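Local coordinates for recombination protein recR (Deinococcus radiodurans, PDB 1VDD) that takes part in homologous recombinational DNA repair and has a ring-shaped architecture built from subunits with helix-hairpin-helix, zinc-finger and Toprim elements, at the interface of chains A and B. Numbering follows the deposited sequence. Chains: chain A/B, Recombination protein recR.

The interface of chains A and B. Residues chain A 10, 32, 43, 47; chain B 13-14, 17, 43, 47.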
ATOM      1  N   LEU A  10      -0.942 -24.665  15.531  1.00 37.50           N
ATOM      2  CA  LEU A  10      -0.720 -23.292  15.948  1.00 38.64           C
ATOM      3  C   LEU A  10      -1.018 -22.346  14.790  1.00 38.51           C
ATOM      4  O   LEU A  10      -1.659 -21.312  14.973  1.00 39.28           O
ATOM      5  CB  LEU A  10       0.729 -23.091  16.397  1.00 33.14           C
ATOM      6  CG  LEU A  10       0.979 -22.309  17.688  1.00 27.24           C
ATOM      7  CD1 LEU A  10       2.446 -21.908  17.727  1.00 33.55           C
ATOM      8  CD2 LEU A  10       0.104 -21.080  17.758  1.00 22.58           C
ATOM      9  N   LEU A  32       7.471 -17.795  18.050  1.00 32.48           N
ATOM     10  CA  LEU A  32       7.047 -18.290  19.355  1.00 32.84           C
ATOM     11  C   LEU A  32       7.968 -19.414  19.789  1.00 33.05           C
ATOM     12  O   LEU A  32       8.146 -19.664  20.971  1.00 36.82           O
ATOM     13  CB  LEU A  32       5.602 -18.783  19.269  1.00 27.80           C
ATOM     14  CG  LEU A  32       4.586 -17.633  19.192  1.00 26.48           C
ATOM     15  CD1 LEU A  32       3.237 -18.148  18.779  1.00 29.52           C
ATOM     16  CD2 LEU A  32       4.506 -16.936  20.534  1.00 26.36           C
ATOM     17  N   LEU A  43       1.701 -15.823  27.783  1.00 24.21           N
ATOM     18  CA  LEU A  43       0.787 -15.473  26.702  1.00 27.44           C
ATOM     19  C   LEU A  43      -0.477 -16.334  26.907  1.00 27.61           C
ATOM     20  O   LEU A  43      -1.599 -15.832  26.936  1.00 26.01           O
ATOM     21  CB  LEU A  43       1.399 -15.807  25.338  1.00 30.48           C
ATOM     22  CG  LEU A  43       0.966 -14.968  24.121  1.00 35.46           C
ATOM     23  CD1 LEU A  43       1.268 -15.740  22.840  1.00 20.44           C
ATOM     24  CD2 LEU A  43      -0.524 -14.628  24.195  1.00 32.73           C
ATOM     25  N   LEU A  47      -4.229 -14.921  27.931  1.00 34.46           N
ATOM     26  CA  LEU A  47      -5.388 -15.239  27.096  1.00 37.91           C
ATOM     27  C   LEU A  47      -6.500 -15.782  27.966  1.00 34.78           C
ATOM     28  O   LEU A  47      -7.596 -15.236  27.992  1.00 33.43           O
ATOM     29  CB  LEU A  47      -5.034 -16.308  26.055  1.00 38.08           C
ATOM     30  CG  LEU A  47      -4.533 -15.813  24.703  1.00 42.56           C
ATOM     31  CD1 LEU A  47      -3.825 -16.932  23.975  1.00 39.18           C
ATOM     32  CD2 LEU A  47      -5.720 -15.280  23.881  1.00 42.86           C
TER
ATOM     33  N   GLU B  13       1.105  -8.864  26.374  1.00 41.96           N
ATOM     34  CA  GLU B  13       1.668 -10.067  25.802  1.00 39.24           C
ATOM     35  C   GLU B  13       1.496 -10.209  24.300  1.00 40.91           C
ATOM     36  O   GLU B  13       2.213 -10.978  23.658  1.00 42.94           O
ATOM     37  CB  GLU B  13       1.113 -11.283  26.535  1.00 40.76           C
ATOM     38  CG  GLU B  13       1.645 -11.434  27.975  1.00 40.96           C
ATOM     39  CD  GLU B  13       3.162 -11.256  28.080  1.00 38.17           C
ATOM     40  OE1 GLU B  13       3.900 -11.822  27.243  1.00 45.38           O
ATOM     41  OE2 GLU B  13       3.623 -10.555  29.004  1.00 38.52           O
ATOM     42  N   LEU B  14       0.559  -9.465  23.731  1.00 37.84           N
ATOM     43  CA  LEU B  14       0.349  -9.529  22.296  1.00 33.99           C
ATOM     44  C   LEU B  14       1.218  -8.471  21.645  1.00 34.07           C
ATOM     45  O   LEU B  14       1.718  -8.677  20.546  1.00 39.58           O
ATOM     46  CB  LEU B  14      -1.130  -9.304  21.948  1.00 34.64           C
ATOM     47  CG  LEU B  14      -2.089 -10.434  22.342  1.00 27.08           C
ATOM     48  CD1 LEU B  14      -3.516 -10.051  22.040  1.00 24.90           C
ATOM     49  CD2 LEU B  14      -1.712 -11.689  21.583  1.00 28.25           C
ATOM     50  N   LEU B  17       4.632 -10.044  20.328  1.00 46.88           N
ATOM     51  CA  LEU B  17       4.590 -10.709  19.030  1.00 43.76           C
ATOM     52  C   LEU B  17       4.849  -9.707  17.897  1.00 45.85           C
ATOM     53  O   LEU B  17       4.385  -8.572  17.950  1.00 47.40           O
ATOM     54  CB  LEU B  17       3.215 -11.338  18.825  1.00 41.13           C
ATOM     55  CG  LEU B  17       2.678 -12.284  19.899  1.00 41.09           C
ATOM     56  CD1 LEU B  17       1.246 -12.682  19.548  1.00 33.77           C
ATOM     57  CD2 LEU B  17       3.567 -13.509  20.006  1.00 36.80           C
ATOM     58  N   LEU B  43      -6.460 -21.911  21.504  1.00 39.64           N
ATOM     59  CA  LEU B  43      -5.336 -21.060  21.145  1.00 38.57           C
ATOM     60  C   LEU B  43      -4.255 -21.182  22.223  1.00 37.49           C
ATOM     61  O   LEU B  43      -3.062 -21.217  21.922  1.00 37.48           O
ATOM     62  CB  LEU B  43      -5.788 -19.596  21.046  1.00 36.62           C
ATOM     63  CG  LEU B  43      -5.068 -18.555  20.168  1.00 31.66           C
ATOM     64  CD1 LEU B  43      -5.122 -17.222  20.870  1.00 25.78           C
ATOM     65  CD2 LEU B  43      -3.634 -18.928  19.923  1.00 32.33           C
ATOM     66  N   LEU B  47      -0.432 -23.077  21.711  1.00 37.10           N
ATOM     67  CA  LEU B  47       0.800 -22.391  22.008  1.00 35.06           C
ATOM     68  C   LEU B  47       1.646 -23.341  22.858  1.00 34.88           C
ATOM     69  O   LEU B  47       2.746 -23.731  22.466  1.00 34.49           O
ATOM     70  CB  LEU B  47       0.507 -21.083  22.769  1.00 28.57           C
ATOM     71  CG  LEU B  47      -0.064 -19.941  21.912  1.00 35.05           C
ATOM     72  CD1 LEU B  47      -0.824 -18.937  22.784  1.00 34.57           C
ATOM     73  CD2 LEU B  47       1.075 -19.256  21.137  1.00 15.44           C
TER
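A:Leu47 and B:Leu47 meet methyl to methyl where the helices 37-53 of the two RecR copies face each other, with 3.8 Å between A:Leu47 CD1 and B:Leu47 CD1 and the side chains crossing at about a right angle. The patch forms part of a two-fold symmetric interface between the N-terminal, helix-hairpin-helix regions of two subunits, a contact that fits the ring-shaped architecture of RecR. The close contacts described here are methyl-to-methyl packing between leucines.

Along the paired helices, B:Leu43 points its CD1 methyl into the fork of A:Leu47. B:Leu43 CD1 lies 3.4 Å from A:Leu47 CD1 and 3.6 Å from A:Leu47 CD2, so both branches of one leucine flank one methyl of the other. A:Leu43 directs its CD1 at the isobutyl end of B:Leu47, almost equally near both methyls, 3.8 Å from B:Leu47 CD1 and slightly farther from CD2. CG of A:Leu43 lies anti to the backbone N (chi1 -152°), which carries the isobutyl end over towards chain B; there CD1 faces the partner helix and CD2 reaches B:Leu14 in helix 5-16.

The remaining packing joins these helices to neighbouring elements. B:Leu47 holds CG anti to its carbonyl carbon (chi1 -75°) and sends CD2 towards helix 22-32, where A:Leu32 CD1 comes within 3.4 Å of B:Leu47 CD2. The side chain of A:Leu10, from helix 5-15, crosses that of B:Leu47 at about a right angle and touches the same methyl, with A:Leu10 CD2 4.0 Å from B:Leu47 CD2. B:Leu47 is thereby bordered by leucines from three helices of chain A, which probably helps to fix how the two N-terminal regions are set against each other. The backbone carbonyl of B:Glu13 borders A:Leu43 more loosely. Just beyond helix 5-16, B:Leu17 approaches A:Leu32 on its other branch, with B:Leu17 CD2 3.6 Å from A:Leu32 CD2.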